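PDB 1VE2: uroporphyrin-III C-methyltransferase from Thermus thermophilus, which probably transfers methyl groups from S-adenosyl-L-methionine to carbon atoms of uroporphyrinogen III, a step of tetrapyrrole biosynthesis. Local coordinates for residues E97-L102 and I107-V112; L127-R132 and R136-A141. All blocks are in the same frame, centred on the assembly; numbering follows the deposited sequence.

Interaction 1: E97-L102 and I107-V112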
loop_
_atom_site.group_PDB
_atom_site.type_symbol
_atom_site.label_atom_id
_atom_site.label_comp_id
_atom_site.label_asym_id
_atom_site.label_seq_id
_atom_site.Cartn_x
_atom_site.Cartn_y
_atom_site.Cartn_z
ATOM N N GLU A 97 -9.325 10.384 10.976
ATOM C CA GLU A 97 -10.253 11.164 11.780
ATOM C C GLU A 97 -11.410 10.289 12.261
ATOM O O GLU A 97 -11.911 10.470 13.376
ATOM C CB GLU A 97 -10.784 12.347 10.976
ATOM C CG GLU A 97 -9.739 13.398 10.694
ATOM C CD GLU A 97 -10.332 14.569 9.964
ATOM O OE1 GLU A 97 -9.781 14.954 8.920
ATOM O OE2 GLU A 97 -11.358 15.095 10.437
ATOM N N GLU A 98 -11.834 9.340 11.428
ATOM C CA GLU A 98 -12.919 8.447 11.810
ATOM C C GLU A 98 -12.452 7.570 12.963
ATOM O O GLU A 98 -13.171 7.399 13.946
ATOM C CB GLU A 98 -13.356 7.585 10.619
ATOM C CG GLU A 98 -14.020 8.400 9.508
ATOM C CD GLU A 98 -14.323 7.585 8.257
ATOM O OE1 GLU A 98 -13.506 6.701 7.896
ATOM O OE2 GLU A 98 -15.370 7.843 7.619
ATOM N N ALA A 99 -11.241 7.029 12.845
ATOM C CA ALA A 99 -10.685 6.189 13.909
ATOM C C ALA A 99 -10.598 6.972 15.218
ATOM O O ALA A 99 -10.979 6.469 16.268
ATOM C CB ALA A 99 -9.298 5.694 13.518
ATOM N N LEU A 100 -10.070 8.193 15.160
ATOM C CA LEU A 100 -9.955 9.018 16.365
ATOM C C LEU A 100 -11.316 9.273 16.999
ATOM O O LEU A 100 -11.472 9.196 18.220
ATOM C CB LEU A 100 -9.317 10.370 16.039
ATOM C CG LEU A 100 -7.813 10.521 16.199
ATOM C CD1 LEU A 100 -7.424 11.946 15.801
ATOM C CD2 LEU A 100 -7.412 10.236 17.657
ATOM N N ALA A 101 -12.302 9.595 16.166
ATOM C CA ALA A 101 -13.641 9.865 16.670
ATOM C C ALA A 101 -14.231 8.647 17.368
ATOM O O ALA A 101 -14.868 8.771 18.416
ATOM C CB ALA A 101 -14.552 10.315 15.528
ATOM N N LEU A 102 -14.008 7.465 16.804
ATOM C CA LEU A 102 -14.551 6.252 17.406
ATOM C C LEU A 102 -13.890 5.998 18.752
ATOM O O LEU A 102 -14.567 5.669 19.731
ATOM C CB LEU A 102 -14.349 5.057 16.467
ATOM C CG LEU A 102 -15.123 5.148 15.145
ATOM C CD1 LEU A 102 -14.653 4.060 14.197
ATOM C CD2 LEU A 102 -16.617 5.030 15.405
ATOM N N ILE A 107 -16.250 3.748 21.188
ATOM C CA ILE A 107 -16.865 2.742 20.325
ATOM C C ILE A 107 -15.851 1.699 19.867
ATOM O O ILE A 107 -14.800 2.043 19.324
ATOM C CB ILE A 107 -17.472 3.394 19.057
ATOM C CG1 ILE A 107 -18.491 4.463 19.451
ATOM C CG2 ILE A 107 -18.120 2.335 18.178
ATOM C CD1 ILE A 107 -19.624 3.946 20.317
ATOM N N PRO A 108 -16.145 0.407 20.084
ATOM C CA PRO A 108 -15.179 -0.603 19.640
ATOM C C PRO A 108 -15.042 -0.544 18.116
ATOM O O PRO A 108 -16.040 -0.423 17.405
ATOM C CB PRO A 108 -15.807 -1.916 20.118
ATOM C CG PRO A 108 -16.573 -1.495 21.343
ATOM C CD PRO A 108 -17.224 -0.207 20.878
ATOM N N PHE A 109 -13.812 -0.600 17.615
ATOM C CA PHE A 109 -13.607 -0.561 16.167
ATOM C C PHE A 109 -12.338 -1.287 15.747
ATOM O O PHE A 109 -11.424 -1.482 16.550
ATOM C CB PHE A 109 -13.559 0.894 15.672
ATOM C CG PHE A 109 -12.276 1.607 15.992
ATOM C CD1 PHE A 109 -11.221 1.613 15.078
ATOM C CD2 PHE A 109 -12.108 2.247 17.216
ATOM C CE1 PHE A 109 -10.008 2.251 15.384
ATOM C CE2 PHE A 109 -10.901 2.887 17.532
ATOM C CZ PHE A 109 -9.851 2.885 16.608
ATOM N N GLU A 110 -12.304 -1.703 14.486
ATOM C CA GLU A 110 -11.146 -2.371 13.913
ATOM C C GLU A 110 -10.960 -1.812 12.518
ATOM O O GLU A 110 -11.935 -1.444 11.855
ATOM C CB GLU A 110 -11.351 -3.885 13.807
ATOM C CG GLU A 110 -11.446 -4.604 15.123
ATOM C CD GLU A 110 -11.423 -6.118 14.965
ATOM O OE1 GLU A 110 -11.776 -6.813 15.941
ATOM O OE2 GLU A 110 -11.048 -6.611 13.878
ATOM N N VAL A 111 -9.712 -1.749 12.073
ATOM C CA VAL A 111 -9.420 -1.244 10.737
ATOM C C VAL A 111 -8.935 -2.424 9.901
ATOM O O VAL A 111 -8.062 -3.187 10.328
ATOM C CB VAL A 111 -8.348 -0.131 10.786
ATOM C CG1 VAL A 111 -8.038 0.370 9.376
ATOM C CG2 VAL A 111 -8.855 1.018 11.670
ATOM N N VAL A 112 -9.529 -2.573 8.723
ATOM C CA VAL A 112 -9.220 -3.659 7.804
ATOM C C VAL A 112 -8.520 -3.085 6.582
ATOM O O VAL A 112 -9.151 -2.439 5.743
ATOM C CB VAL A 112 -10.511 -4.365 7.376
ATOM C CG1 VAL A 112 -10.203 -5.519 6.426
ATOM C CG2 VAL A 112 -11.249 -4.858 8.608
#
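Helix 95-105 and strand 109-112, outermost in the parallel sheet within this chain, meet here through Leu102, Ala99, Ile107 and Phe109, in the alpha-beta connection of a tetrapyrrole methylase domain. One backbone bond holds the turn between them: Ile107 N donates to Leu102 O at 2.9 Å, nearly straight at 166°, with the donor tilted 26° from the carbonyl plane. It gives a carbonyl near the helix's C-terminal end a partner beyond the helix, while the Ile107 side chain starts toward the helix and then leads off. Leucine suits position 102 because its two branches part: CD1 reaches Phe109 CB at 3.7 Å, and CD2 lies 4.1 Å from Ile107 CB. With CG between its backbone N and carbonyl carbon (chi1 75°), the Phe109 ring extends from Leu102 toward Ala99, one turn earlier in the helix. Leu102 CB meets Phe109 CD2 at 3.7 Å, the side chains crossing at a slant, and Ala99 CB is 4.0 Å from Phe109 CE1. A residue as small as alanine at 99 lets the ring come close to the helix backbone, with Phe109 CZ 3.8 Å from Ala99 O. An alanine in place of Phe109 would keep CB but would probably open a gap where the ring lay, leaving Leu102 CB and Ala99 CB without the ring atoms they meet. Strand 109-112 pairs in parallel with strand 4-9, whose Val5 touches both Leu102 and Ile107; helix 64-76 adds Ala75 and Arg76 against Ile107, and Leu228 of the second subunit packs on Ala99.

Interaction 2: L127-R132 and R136-A141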
loop_
_atom_site.group_PDB
_atom_site.type_symbol
_atom_site.label_atom_id
_atom_site.label_comp_id
_atom_site.label_asym_id
_atom_site.label_seq_id
_atom_site.Cartn_x
_atom_site.Cartn_y
_atom_site.Cartn_z
ATOM N N LEU A 127 3.929 -2.545 -12.436
ATOM C CA LEU A 127 4.796 -1.380 -12.531
ATOM C C LEU A 127 5.447 -1.055 -11.182
ATOM O O LEU A 127 4.756 -0.871 -10.183
ATOM C CB LEU A 127 3.980 -0.186 -13.017
ATOM C CG LEU A 127 3.190 -0.443 -14.304
ATOM C CD1 LEU A 127 2.348 0.783 -14.611
ATOM C CD2 LEU A 127 4.134 -0.757 -15.458
ATOM N N PRO A 128 6.788 -0.972 -11.147
ATOM C CA PRO A 128 7.538 -0.670 -9.923
ATOM C C PRO A 128 7.670 0.830 -9.647
ATOM O O PRO A 128 7.635 1.644 -10.571
ATOM C CB PRO A 128 8.887 -1.320 -10.195
ATOM C CG PRO A 128 9.085 -1.013 -11.661
ATOM C CD PRO A 128 7.706 -1.307 -12.256
ATOM N N LEU A 129 7.811 1.182 -8.368
ATOM C CA LEU A 129 7.972 2.569 -7.944
ATOM C C LEU A 129 9.436 2.825 -7.635
ATOM O O LEU A 129 9.866 3.962 -7.504
ATOM C CB LEU A 129 7.127 2.858 -6.697
ATOM C CG LEU A 129 5.621 2.907 -6.967
ATOM C CD1 LEU A 129 4.860 3.102 -5.657
ATOM C CD2 LEU A 129 5.327 4.042 -7.943
ATOM N N THR A 130 10.197 1.744 -7.500
ATOM C CA THR A 130 11.625 1.838 -7.236
ATOM C C THR A 130 12.317 0.803 -8.109
ATOM O O THR A 130 11.711 -0.201 -8.473
ATOM C CB THR A 130 11.952 1.547 -5.761
ATOM O OG1 THR A 130 11.427 0.262 -5.401
ATOM C CG2 THR A 130 11.345 2.625 -4.858
ATOM N N HIS A 131 13.580 1.053 -8.442
ATOM C CA HIS A 131 14.344 0.135 -9.279
ATOM C C HIS A 131 15.816 0.529 -9.223
ATOM O O HIS A 131 16.148 1.712 -9.238
ATOM C CB HIS A 131 13.827 0.191 -10.720
ATOM C CG HIS A 131 14.369 -0.894 -11.599
ATOM N ND1 HIS A 131 15.376 -0.677 -12.515
ATOM C CD2 HIS A 131 14.064 -2.211 -11.681
ATOM C CE1 HIS A 131 15.669 -1.814 -13.122
ATOM N NE2 HIS A 131 14.889 -2.760 -12.634
ATOM N N ARG A 132 16.697 -0.461 -9.143
ATOM C CA ARG A 132 18.130 -0.186 -9.067
ATOM C C ARG A 132 18.582 0.847 -10.092
ATOM O O ARG A 132 18.315 0.711 -11.279
ATOM C CB ARG A 132 18.924 -1.480 -9.255
ATOM C CG ARG A 132 18.573 -2.238 -10.521
ATOM C CD ARG A 132 19.156 -3.641 -10.501
ATOM N NE ARG A 132 20.612 -3.642 -10.434
ATOM C CZ ARG A 132 21.355 -4.746 -10.415
ATOM N NH1 ARG A 132 20.772 -5.939 -10.458
ATOM N NH2 ARG A 132 22.676 -4.659 -10.354
ATOM N N ARG A 136 15.030 4.857 -5.440
ATOM C CA ARG A 136 15.157 4.102 -4.203
ATOM C C ARG A 136 14.081 4.527 -3.204
ATOM O O ARG A 136 13.982 3.966 -2.117
ATOM C CB ARG A 136 16.533 4.332 -3.578
ATOM C CG ARG A 136 16.876 5.799 -3.374
ATOM C CD ARG A 136 18.011 5.969 -2.372
ATOM N NE ARG A 136 19.226 5.259 -2.765
ATOM C CZ ARG A 136 20.001 5.599 -3.791
ATOM N NH1 ARG A 136 19.696 6.646 -4.549
ATOM N NH2 ARG A 136 21.102 4.904 -4.044
ATOM N N SER A 137 13.270 5.507 -3.581
ATOM C CA SER A 137 12.229 6.003 -2.688
ATOM C C SER A 137 11.046 6.541 -3.470
ATOM O O SER A 137 11.182 6.910 -4.634
ATOM C CB SER A 137 12.780 7.146 -1.831
ATOM O OG SER A 137 13.120 8.262 -2.651
ATOM N N PHE A 138 9.882 6.577 -2.830
ATOM C CA PHE A 138 8.709 7.137 -3.478
ATOM C C PHE A 138 7.865 7.918 -2.475
ATOM O O PHE A 138 7.937 7.690 -1.270
ATOM C CB PHE A 138 7.887 6.045 -4.191
ATOM C CG PHE A 138 7.176 5.093 -3.271
ATOM C CD1 PHE A 138 5.949 5.434 -2.710
ATOM C CD2 PHE A 138 7.725 3.840 -2.983
ATOM C CE1 PHE A 138 5.268 4.542 -1.870
ATOM C CE2 PHE A 138 7.058 2.943 -2.146
ATOM C CZ PHE A 138 5.826 3.292 -1.587
ATOM N N ALA A 139 7.110 8.892 -2.970
ATOM C CA ALA A 139 6.256 9.674 -2.094
ATOM C C ALA A 139 4.882 9.716 -2.727
ATOM O O ALA A 139 4.747 9.610 -3.951
ATOM C CB ALA A 139 6.801 11.089 -1.925
ATOM N N VAL A 140 3.865 9.862 -1.894
ATOM C CA VAL A 140 2.499 9.920 -2.383
ATOM C C VAL A 140 1.833 11.179 -1.838
ATOM O O VAL A 140 1.965 11.512 -0.658
ATOM C CB VAL A 140 1.680 8.696 -1.922
ATOM C CG1 VAL A 140 0.268 8.757 -2.525
ATOM C CG2 VAL A 140 2.378 7.397 -2.339
ATOM N N ALA A 141 1.114 11.881 -2.702
ATOM C CA ALA A 141 0.424 13.087 -2.267
ATOM C C ALA A 141 -0.791 13.226 -3.158
ATOM O O ALA A 141 -0.970 12.433 -4.073
ATOM C CB ALA A 141 1.336 14.303 -2.414
#
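Leu129 sets one methyl squarely over the ring of Phe138: CD1 stands 3.8 Å from the centroid of that ring and only 7° off its normal, a CH-pi contact in which the methyl is centred over the face. Leu129 CD1 is therefore almost equally far from all six ring carbons, 3.9 Å from Phe138 CG and 4.2 Å from Phe138 CZ. The rest of the leucine slants across the ring toward its attached end, where Leu129 CB is 3.9 Å from Phe138 CD2. A branched aliphatic chain suits this place, since it can cover the centre of the ring and its base together. With CG between its backbone N and carbonyl carbon (chi1 70°), Phe138 lifts its ring off the strand on the side where Leu129 lies.

Thr130 comes to the same ring from another direction. Its CG2 lies near the ring plane, at the edge, 4.3 Å from Phe138 CD2, so face and edge are met by successive residues of one loop. The same methyl rests on the opposing backbone, 3.7 Å from Ser137 N. Here the threonine, small and beta-branched, contributes its methyl, and no hydrogen bond joins the two segments. This loop, following helix 119-124, leads by a tight return into strand 138-142, an edge strand of the mixed sheet within the chain. Polar groups find partners beyond the contact: Leu129 O accepts from Thr155 OG1, and Ser137 OG is hydrogen-bonded to Asp154 N. Val119 of helix 119-124 touches both Leu129 and Phe138. Strand 138-142 pairs antiparallel with a strand of the second subunit, carrying the sheet across the interface, where Phe138 packs on Val140 of that subunit.

From the N terminus, strands 4-9, 31-34, 49-52 and 80-85 come before interaction 1, which closes the short turn from helix 95-105 into strand 109-112, the last strand of the parallel sheet. The chain then runs through helix 119-124 into the loop that interaction 2 folds back on strand 138-142, the first strand of the mixed sheet. The contacts are in series, neither nested nor crossed, with centres about 30 Å apart. Interaction 1 ties helix 95-105 to the parallel sheet, and interaction 2 ties the loop after helix 119-124 to the mixed one. Though apart within one chain, the two regions meet across the dimer interface, where His131 of interaction 2 packs on Leu100 of the second subunit, a residue of interaction 1 there.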